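Local coordinates for protein ubiquitin-activating enzyme E1-like (PDB 3ONH) that forms, with AOS1, the E1 enzyme that uses ATP to activate the ubiquitin-like modifier SMT3 (SUMO), this chain being the ubiquitin-fold domain of its UBA2 subunit, at residues A[10-16]-A[99-105]; A[37-41]-A[50-54]; A[70-76]-A[88-94]. The contacts are given in a common frame with arbitrary orientation. Residue numbers count along the deposited sequence, not the author numbering.

Interaction 1 of 3, residues A[10-16]-A[99-105]; sequences IKLSSDC and LPCNTCS
A short antiparallel β-bridge merging into a helix N-cap joins 10-16 to 99-105 and adds strand 104-105 to the sheet of this ubiquitin-fold domain. K11 faces S105 as a hydrogen-bonded pair (CA-CA 4.9 Å; K11 N to S105 O 2.9 Å, S105 N to K11 O 2.8 Å), and L12 faces C104 as a non-hydrogen-bonded pair (CA-CA 4.6 Å). S13 N to T103 O (3.0 Å) extends the pairing. Apolar contacts suit the buried side: C104 SG lies 3.9 Å from L12 CD2, and C16 SG 3.5 Å from C104 CB. On the K11 face, L99 CD1 lies 3.9 Å from K11 CB. Polar side chains take over at the helix start. S13, the N-cap, has chi1 p, so its small OG accepts T103 N at 3.0 Å and donates to D15 OD1, a very short 2.3 Å; the loop turns at N102 (54/45, left-handed), whose OD1 bonds K19. D15, also p, receives N102 N on both oxygens, OD1 at 3.2 Å and OD2 at 2.8 Å.

Interaction 2 of 3, residues A[37-41]-A[50-54]; sequences QDISL and LFDYD
This is the pairing within the β-hairpin formed by strands 39-43 and 48-52, out toward one margin of the domain's sheet, and a classic β-bulge marks it. Strands 39-41 and 50-52 run antiparallel, their axes 4.7 Å apart at closest approach and 174° between directions. L41 and F51 form a hydrogen-bonded pair with CA atoms 5.0 Å apart; S40 lies opposite D52, CA-CA 4.4 Å.

At the bulge both L50 and F51 face L41. L50 takes a nearly helical backbone (-94/-24), as the first bulge position does, while F51 returns to an extended one (-169/134). L41 O therefore accepts two amides, L50 N at 2.9 Å and, weakly, F51 N at 3.2 Å; L41 N donates to F51 O at 2.7 Å. Beyond the bulge, D52 CA comes 3.1 Å from I39 O and S40 CA 3.5 Å from F51 O, CA-H...O contacts.

L41 and F51, both with chi1 t, project to one face, CB to CB 4.1 Å, where bulky apolar groups belong against the core. S40 and D52 lie on the other, more exposed face, suited to polar residues, with S40 OG 3.7 Å from D52 CB. D38, just before strand 39-43, sets OD1 3.5 Å from Y53 CB, and I39 O approaches the edge of the Y53 ring.

L41 and F51 pack on V26 of helix 22-33, while strand 73-78 flanks 39-43 on its other side, I74 and F76 touching L41; E79, just beyond that strand, hydrogen-bonds through its backbone to D38.

Interaction 3 of 3, residues A[70-76]-A[88-94]; sequences NGSIILF and AIELFLD
An antiparallel β-hairpin, strands 73-78 and 84-95, forms the middle of this ubiquitin-fold sheet; axes of 73-76 and 89-94 approach to 4.5 Å at 154°. N70 comes first, with OD1 bonded to V95 N. G71 has phi/psi 93/-7, where a CB would jam against the preceding carbonyl O. Its CA lies 3.5 Å from F92 CZ, its C over one face of the ring, and G71 N gives L93 O a 2.8 Å bond. S72 O then accepts L93 N (2.9 Å). I73, opposite F92 (CA-CA 4.5 Å, non-hydrogen-bonded), puts CG1 3.8 Å from F92 CD1 and CG2 3.3 Å from E90 OE1, the carboxylate salt-bridged to R7. I74 pairs with L91, the I74 N to L91 O and L91 N to I74 O bonds both 2.8 Å; its face, shared with F76, L91 and I89, turns apolar groups toward helix 22-33. L75, non-hydrogen-bonded with E90, has chi1 t and chi2 p, bringing CD1 to 3.5 Å from E90 CG. F76, chi1 t, sends its ring to I29 and Y35, sets CB 3.8 Å from I89 CG2, and ends with F76 N to I89 O at 3.0 Å and I89 N to F76 O at 3.2 Å.

All three contacts belong to one sheet, and interaction 3 lies between the others, its centre about 15 Å from each. Strand 6-12 runs parallel to 84-95, so interaction 1 joins interaction 3 through the backbone, I10 N to F92 O and I10 O to D94 N, both 2.8 Å and probably hydrogen bonds, while I10 CD1 packs 3.7 Å from L91 CD1. On the other flank, strands 39-43 and 73-78 are also hydrogen-bonded neighbours, and side chains pack: I39 CG1 meets F76 CE2 at 3.1 Å and L41 CD2 meets I74 CG2 at 3.3 Å. Interactions 1 and 2, centres about 24 Å apart, do not touch. Along the chain, interactions 2 and 3 nest inside the loop closed by interaction 1.

Interaction 1 of 3, residues A[10-16]-A[99-105]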
loop_
_atom_site.group_PDB
_atom_site.type_symbol
_atom_site.label_atom_id
_atom_site.label_comp_id
_atom_site.label_asym_id
_atom_site.label_seq_id
_atom_site.Cartn_x
_atom_site.Cartn_y
_atom_site.Cartn_z
ATOM N N ILE A 10 -1.987 -8.772 -0.807
ATOM C CA ILE A 10 -0.643 -8.722 -1.364
ATOM C C ILE A 10 0.123 -9.956 -0.918
ATOM O O ILE A 10 0.234 -10.221 0.276
ATOM C CB ILE A 10 0.111 -7.464 -0.899
ATOM C CG1 ILE A 10 -0.570 -6.207 -1.433
ATOM C CG2 ILE A 10 1.545 -7.504 -1.362
ATOM C CD1 ILE A 10 0.057 -4.915 -0.941
ATOM N N LYS A 11 0.644 -10.714 -1.879
ATOM C CA LYS A 11 1.487 -11.870 -1.580
ATOM C C LYS A 11 2.961 -11.469 -1.555
ATOM O O LYS A 11 3.552 -11.163 -2.594
ATOM C CB LYS A 11 1.264 -12.983 -2.606
ATOM C CG LYS A 11 -0.173 -13.481 -2.694
ATOM C CD LYS A 11 -0.370 -14.340 -3.942
ATOM C CE LYS A 11 -1.815 -14.794 -4.097
ATOM N NZ LYS A 11 -2.262 -15.594 -2.924
ATOM N N LEU A 12 3.542 -11.478 -0.359
ATOM C CA LEU A 12 4.921 -11.052 -0.135
ATOM C C LEU A 12 5.752 -12.197 0.396
ATOM O O LEU A 12 5.302 -12.940 1.261
ATOM C CB LEU A 12 4.963 -9.925 0.901
ATOM C CG LEU A 12 4.926 -8.477 0.432
ATOM C CD1 LEU A 12 4.458 -7.589 1.563
ATOM C CD2 LEU A 12 6.296 -8.047 -0.052
ATOM N N SER A 13 6.971 -12.334 -0.114
ATOM C CA SER A 13 7.944 -13.215 0.503
ATOM C C SER A 13 8.584 -12.480 1.679
ATOM O O SER A 13 8.576 -11.252 1.735
ATOM C CB SER A 13 8.999 -13.664 -0.513
ATOM O OG SER A 13 9.709 -12.565 -1.054
ATOM N N SER A 14 9.126 -13.232 2.626
ATOM C CA SER A 14 9.712 -12.652 3.826
ATOM C C SER A 14 10.847 -11.692 3.504
ATOM O O SER A 14 10.943 -10.613 4.078
ATOM C CB SER A 14 10.224 -13.760 4.740
ATOM O OG SER A 14 9.247 -14.775 4.889
ATOM N N ASP A 15 11.717 -12.100 2.590
ATOM C CA ASP A 15 12.863 -11.290 2.215
ATOM C C ASP A 15 12.404 -9.982 1.611
ATOM O O ASP A 15 13.142 -9.001 1.606
ATOM C CB ASP A 15 13.732 -12.029 1.203
ATOM C CG ASP A 15 13.027 -12.241 -0.124
ATOM O OD1 ASP A 15 11.831 -12.589 -0.118
ATOM O OD2 ASP A 15 13.674 -12.070 -1.177
ATOM N N CYS A 16 11.179 -9.971 1.097
ATOM C CA CYS A 16 10.658 -8.793 0.420
ATOM C C CYS A 16 10.193 -7.718 1.408
ATOM O O CYS A 16 10.438 -6.535 1.211
ATOM C CB CYS A 16 9.530 -9.175 -0.537
ATOM S SG CYS A 16 9.075 -7.857 -1.667
ATOM N N LEU A 99 6.996 -18.608 -0.214
ATOM C CA LEU A 99 6.870 -17.969 -1.511
ATOM C C LEU A 99 8.278 -17.871 -2.066
ATOM O O LEU A 99 9.245 -17.851 -1.305
ATOM C CB LEU A 99 6.263 -16.572 -1.388
ATOM C CG LEU A 99 4.738 -16.474 -1.366
ATOM C CD1 LEU A 99 4.300 -15.020 -1.343
ATOM C CD2 LEU A 99 4.137 -17.191 -2.562
ATOM N N PRO A 100 8.407 -17.827 -3.394
ATOM C CA PRO A 100 9.736 -17.652 -3.978
ATOM C C PRO A 100 10.353 -16.341 -3.512
ATOM O O PRO A 100 9.625 -15.418 -3.153
ATOM C CB PRO A 100 9.452 -17.594 -5.474
ATOM C CG PRO A 100 8.161 -18.303 -5.650
ATOM C CD PRO A 100 7.367 -18.004 -4.422
ATOM N N CYS A 101 11.676 -16.267 -3.507
ATOM C CA CYS A 101 12.363 -15.063 -3.063
ATOM C C CYS A 101 11.961 -13.861 -3.902
ATOM O O CYS A 101 11.616 -13.997 -5.074
ATOM C CB CYS A 101 13.874 -15.262 -3.109
ATOM S SG CYS A 101 14.492 -16.374 -1.834
ATOM N N ASN A 102 11.991 -12.682 -3.290
ATOM C CA ASN A 102 11.714 -11.451 -4.009
ATOM C C ASN A 102 10.378 -11.518 -4.730
ATOM O O ASN A 102 10.266 -11.144 -5.894
ATOM C CB ASN A 102 12.840 -11.151 -4.996
ATOM C CG ASN A 102 14.188 -11.039 -4.315
ATOM O OD1 ASN A 102 14.353 -10.264 -3.379
ATOM N ND2 ASN A 102 15.154 -11.818 -4.776
ATOM N N THR A 103 9.370 -12.013 -4.026
ATOM C CA THR A 103 8.014 -11.988 -4.525
ATOM C C THR A 103 7.299 -10.831 -3.844
ATOM O O THR A 103 7.339 -10.698 -2.624
ATOM C CB THR A 103 7.272 -13.303 -4.224
ATOM O OG1 THR A 103 8.021 -14.405 -4.749
ATOM C CG2 THR A 103 5.893 -13.302 -4.852
ATOM N N CYS A 104 6.686 -9.973 -4.644
ATOM C CA CYS A 104 5.760 -8.983 -4.130
ATOM C C CYS A 104 4.628 -8.876 -5.118
ATOM O O CYS A 104 4.659 -8.048 -6.021
ATOM C CB CYS A 104 6.424 -7.624 -3.960
ATOM S SG CYS A 104 5.275 -6.340 -3.405
ATOM N N SER A 105 3.628 -9.728 -4.949
ATOM C CA SER A 105 2.554 -9.834 -5.919
ATOM C C SER A 105 1.329 -9.035 -5.483
ATOM O O SER A 105 0.673 -9.394 -4.515
ATOM C CB SER A 105 2.182 -11.303 -6.100
ATOM O OG SER A 105 1.402 -11.503 -7.263
#

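Interaction 2 of 3, residues A[37-41]-A[50-54]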
loop_
_atom_site.group_PDB
_atom_site.type_symbol
_atom_site.label_atom_id
_atom_site.label_comp_id
_atom_site.label_asym_id
_atom_site.label_seq_id
_atom_site.Cartn_x
_atom_site.Cartn_y
_atom_site.Cartn_z
ATOM N N GLN A 37 -0.918 11.509 -7.880
ATOM C CA GLN A 37 0.358 11.690 -7.201
ATOM C C GLN A 37 0.196 11.853 -5.698
ATOM O O GLN A 37 0.895 11.217 -4.920
ATOM C CB GLN A 37 1.111 12.871 -7.792
ATOM C CG GLN A 37 1.259 12.751 -9.282
ATOM C CD GLN A 37 1.565 11.326 -9.722
ATOM O OE1 GLN A 37 2.727 10.946 -9.878
ATOM N NE2 GLN A 37 0.520 10.531 -9.927
ATOM N N ASP A 38 -0.731 12.708 -5.293
ATOM C CA ASP A 38 -0.983 12.929 -3.879
ATOM C C ASP A 38 -1.809 11.796 -3.303
ATOM O O ASP A 38 -2.971 11.623 -3.661
ATOM C CB ASP A 38 -1.712 14.244 -3.657
ATOM C CG ASP A 38 -0.886 15.447 -4.040
ATOM O OD1 ASP A 38 0.343 15.298 -4.187
ATOM O OD2 ASP A 38 -1.469 16.547 -4.187
ATOM N N ILE A 39 -1.209 11.056 -2.380
ATOM C CA ILE A 39 -1.806 9.846 -1.851
ATOM C C ILE A 39 -1.650 9.769 -0.334
ATOM O O ILE A 39 -0.889 10.535 0.266
ATOM C CB ILE A 39 -1.151 8.614 -2.503
ATOM C CG1 ILE A 39 -2.206 7.774 -3.199
ATOM C CG2 ILE A 39 -0.299 7.825 -1.506
ATOM C CD1 ILE A 39 -2.894 8.513 -4.301
ATOM N N SER A 40 -2.387 8.848 0.277
ATOM C CA SER A 40 -2.252 8.566 1.702
ATOM C C SER A 40 -2.093 7.069 1.910
ATOM O O SER A 40 -2.853 6.283 1.356
ATOM C CB SER A 40 -3.487 9.050 2.466
ATOM O OG SER A 40 -3.119 9.620 3.707
ATOM N N LEU A 41 -1.102 6.683 2.708
ATOM C CA LEU A 41 -0.881 5.284 3.070
ATOM C C LEU A 41 -0.900 5.142 4.585
ATOM O O LEU A 41 -0.031 5.656 5.285
ATOM C CB LEU A 41 0.443 4.774 2.504
ATOM C CG LEU A 41 0.647 3.253 2.484
ATOM C CD1 LEU A 41 1.769 2.877 1.534
ATOM C CD2 LEU A 41 0.930 2.702 3.871
ATOM N N LEU A 50 1.455 6.396 7.660
ATOM C CA LEU A 50 2.814 6.000 7.347
ATOM C C LEU A 50 3.418 6.858 6.246
ATOM O O LEU A 50 4.636 7.008 6.156
ATOM C CB LEU A 50 2.829 4.524 6.963
ATOM C CG LEU A 50 2.511 3.613 8.149
ATOM C CD1 LEU A 50 2.635 2.152 7.756
ATOM C CD2 LEU A 50 3.444 3.940 9.285
ATOM N N PHE A 51 2.555 7.455 5.430
ATOM C CA PHE A 51 3.019 8.219 4.285
ATOM C C PHE A 51 1.891 9.006 3.674
ATOM O O PHE A 51 0.791 8.494 3.498
ATOM C CB PHE A 51 3.606 7.264 3.241
ATOM C CG PHE A 51 4.149 7.952 2.026
ATOM C CD1 PHE A 51 5.517 8.079 1.838
ATOM C CD2 PHE A 51 3.294 8.467 1.068
ATOM C CE1 PHE A 51 6.020 8.708 0.713
ATOM C CE2 PHE A 51 3.790 9.100 -0.055
ATOM C CZ PHE A 51 5.155 9.220 -0.234
ATOM N N ASP A 52 2.149 10.274 3.381
ATOM C CA ASP A 52 1.259 11.022 2.502
ATOM C C ASP A 52 2.040 12.096 1.750
ATOM O O ASP A 52 3.264 12.145 1.829
ATOM C CB ASP A 52 0.021 11.566 3.234
ATOM C CG ASP A 52 0.325 12.758 4.120
ATOM O OD1 ASP A 52 -0.634 13.374 4.627
ATOM O OD2 ASP A 52 1.508 13.088 4.309
ATOM N N TYR A 53 1.335 12.935 1.013
ATOM C CA TYR A 53 1.965 13.904 0.130
ATOM C C TYR A 53 2.601 15.049 0.905
ATOM O O TYR A 53 2.896 16.101 0.342
ATOM C CB TYR A 53 0.906 14.480 -0.784
ATOM C CG TYR A 53 -0.203 15.128 -0.002
ATOM C CD1 TYR A 53 -0.252 16.506 0.161
ATOM C CD2 TYR A 53 -1.188 14.359 0.600
ATOM C CE1 TYR A 53 -1.264 17.100 0.883
ATOM C CE2 TYR A 53 -2.205 14.945 1.326
ATOM C CZ TYR A 53 -2.238 16.316 1.465
ATOM O OH TYR A 53 -3.251 16.902 2.190
ATOM N N ASP A 54 2.809 14.841 2.196
ATOM C CA ASP A 54 3.240 15.910 3.076
ATOM C C ASP A 54 4.102 15.297 4.174
ATOM O O ASP A 54 4.775 15.997 4.934
ATOM C CB ASP A 54 2.009 16.577 3.676
ATOM C CG ASP A 54 2.212 18.046 3.941
ATOM O OD1 ASP A 54 1.202 18.783 3.949
ATOM O OD2 ASP A 54 3.374 18.463 4.141
#

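Interaction 3 of 3, residues A[70-76]-A[88-94]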
loop_
_atom_site.group_PDB
_atom_site.type_symbol
_atom_site.label_atom_id
_atom_site.label_comp_id
_atom_site.label_asym_id
_atom_site.label_seq_id
_atom_site.Cartn_x
_atom_site.Cartn_y
_atom_site.Cartn_z
ATOM N N ASN A 70 3.235 -9.634 8.450
ATOM C CA ASN A 70 2.149 -10.533 8.097
ATOM C C ASN A 70 0.863 -10.148 8.808
ATOM O O ASN A 70 0.846 -10.008 10.025
ATOM C CB ASN A 70 2.521 -11.966 8.447
ATOM C CG ASN A 70 1.463 -12.946 8.041
ATOM O OD1 ASN A 70 1.193 -13.121 6.859
ATOM N ND2 ASN A 70 0.851 -13.596 9.022
ATOM N N GLY A 71 -0.208 -9.947 8.047
ATOM C CA GLY A 71 -1.501 -9.672 8.639
ATOM C C GLY A 71 -1.792 -8.197 8.784
ATOM O O GLY A 71 -2.894 -7.808 9.160
ATOM N N SER A 72 -0.794 -7.366 8.499
ATOM C CA SER A 72 -1.003 -5.928 8.492
ATOM C C SER A 72 -1.974 -5.600 7.383
ATOM O O SER A 72 -1.977 -6.242 6.339
ATOM C CB SER A 72 0.303 -5.170 8.256
ATOM O OG SER A 72 1.132 -5.192 9.399
ATOM N N ILE A 73 -2.808 -4.599 7.621
ATOM C CA ILE A 73 -3.718 -4.114 6.607
ATOM C C ILE A 73 -3.372 -2.663 6.296
ATOM O O ILE A 73 -3.303 -1.821 7.193
ATOM C CB ILE A 73 -5.172 -4.248 7.069
ATOM C CG1 ILE A 73 -5.577 -5.721 7.057
ATOM C CG2 ILE A 73 -6.092 -3.435 6.177
ATOM C CD1 ILE A 73 -7.058 -5.958 7.223
ATOM N N ILE A 74 -3.127 -2.382 5.023
ATOM C CA ILE A 74 -2.780 -1.037 4.595
ATOM C C ILE A 74 -3.952 -0.405 3.873
ATOM O O ILE A 74 -4.597 -1.051 3.056
ATOM C CB ILE A 74 -1.562 -1.053 3.658
ATOM C CG1 ILE A 74 -0.347 -1.593 4.400
ATOM C CG2 ILE A 74 -1.276 0.335 3.140
ATOM C CD1 ILE A 74 -0.173 -0.987 5.753
ATOM N N LEU A 75 -4.241 0.854 4.191
ATOM C CA LEU A 75 -5.280 1.598 3.495
ATOM C C LEU A 75 -4.644 2.671 2.619
ATOM O O LEU A 75 -3.953 3.556 3.111
ATOM C CB LEU A 75 -6.253 2.240 4.483
ATOM C CG LEU A 75 -7.358 3.072 3.845
ATOM C CD1 LEU A 75 -8.381 2.177 3.166
ATOM C CD2 LEU A 75 -8.024 3.939 4.885
ATOM N N PHE A 76 -4.891 2.594 1.320
ATOM C CA PHE A 76 -4.224 3.455 0.361
ATOM C C PHE A 76 -5.262 4.351 -0.288
ATOM O O PHE A 76 -6.150 3.860 -0.982
ATOM C CB PHE A 76 -3.548 2.587 -0.696
ATOM C CG PHE A 76 -2.485 3.293 -1.475
ATOM C CD1 PHE A 76 -1.152 3.177 -1.115
ATOM C CD2 PHE A 76 -2.812 4.057 -2.578
ATOM C CE1 PHE A 76 -0.162 3.819 -1.837
ATOM C CE2 PHE A 76 -1.829 4.700 -3.304
ATOM C CZ PHE A 76 -0.502 4.585 -2.932
ATOM N N ALA A 88 -10.623 4.079 -2.510
ATOM C CA ALA A 88 -9.566 3.611 -1.619
ATOM C C ALA A 88 -9.496 2.096 -1.641
ATOM O O ALA A 88 -10.474 1.432 -1.962
ATOM C CB ALA A 88 -9.799 4.115 -0.195
ATOM N N ILE A 89 -8.336 1.547 -1.302
ATOM C CA ILE A 89 -8.186 0.108 -1.277
ATOM C C ILE A 89 -7.516 -0.329 0.020
ATOM O O ILE A 89 -6.587 0.315 0.493
ATOM C CB ILE A 89 -7.393 -0.374 -2.498
ATOM C CG1 ILE A 89 -7.314 -1.901 -2.520
ATOM C CG2 ILE A 89 -5.997 0.231 -2.504
ATOM C CD1 ILE A 89 -6.639 -2.464 -3.755
ATOM N N GLU A 90 -8.022 -1.410 0.605
ATOM C CA GLU A 90 -7.418 -2.000 1.787
ATOM C C GLU A 90 -6.682 -3.243 1.361
ATOM O O GLU A 90 -7.292 -4.197 0.881
ATOM C CB GLU A 90 -8.472 -2.370 2.827
ATOM C CG GLU A 90 -8.937 -1.207 3.690
ATOM C CD GLU A 90 -9.508 -1.662 5.029
ATOM O OE1 GLU A 90 -9.223 -2.806 5.436
ATOM O OE2 GLU A 90 -10.237 -0.879 5.676
ATOM N N LEU A 91 -5.369 -3.226 1.530
ATOM C CA LEU A 91 -4.531 -4.346 1.133
ATOM C C LEU A 91 -3.990 -5.115 2.338
ATOM O O LEU A 91 -3.309 -4.557 3.201
ATOM C CB LEU A 91 -3.381 -3.869 0.239
ATOM C CG LEU A 91 -3.794 -3.298 -1.120
ATOM C CD1 LEU A 91 -2.675 -2.510 -1.733
ATOM C CD2 LEU A 91 -4.227 -4.410 -2.043
ATOM N N PHE A 92 -4.303 -6.405 2.369
ATOM C CA PHE A 92 -3.834 -7.312 3.399
ATOM C C PHE A 92 -2.457 -7.838 3.008
ATOM O O PHE A 92 -2.286 -8.349 1.908
ATOM C CB PHE A 92 -4.820 -8.480 3.521
ATOM C CG PHE A 92 -4.502 -9.440 4.634
ATOM C CD1 PHE A 92 -5.154 -9.342 5.853
ATOM C CD2 PHE A 92 -3.569 -10.451 4.461
ATOM C CE1 PHE A 92 -4.870 -10.222 6.882
ATOM C CE2 PHE A 92 -3.277 -11.334 5.492
ATOM C CZ PHE A 92 -3.935 -11.216 6.701
ATOM N N LEU A 93 -1.483 -7.710 3.903
ATOM C CA LEU A 93 -0.141 -8.219 3.649
ATOM C C LEU A 93 -0.022 -9.680 4.055
ATOM O O LEU A 93 -0.022 -10.016 5.243
ATOM C CB LEU A 93 0.923 -7.399 4.391
ATOM C CG LEU A 93 0.938 -5.889 4.167
ATOM C CD1 LEU A 93 2.181 -5.269 4.791
ATOM C CD2 LEU A 93 0.893 -5.593 2.680
ATOM N N ASP A 94 0.084 -10.541 3.051
ATOM C CA ASP A 94 0.234 -11.985 3.254
ATOM C C ASP A 94 1.691 -12.413 3.078
ATOM O O ASP A 94 2.127 -12.746 1.975
ATOM C CB ASP A 94 -0.675 -12.738 2.277
ATOM C CG ASP A 94 -0.464 -14.241 2.306
ATOM O OD1 ASP A 94 0.217 -14.741 3.225
ATOM O OD2 ASP A 94 -0.992 -14.927 1.404
#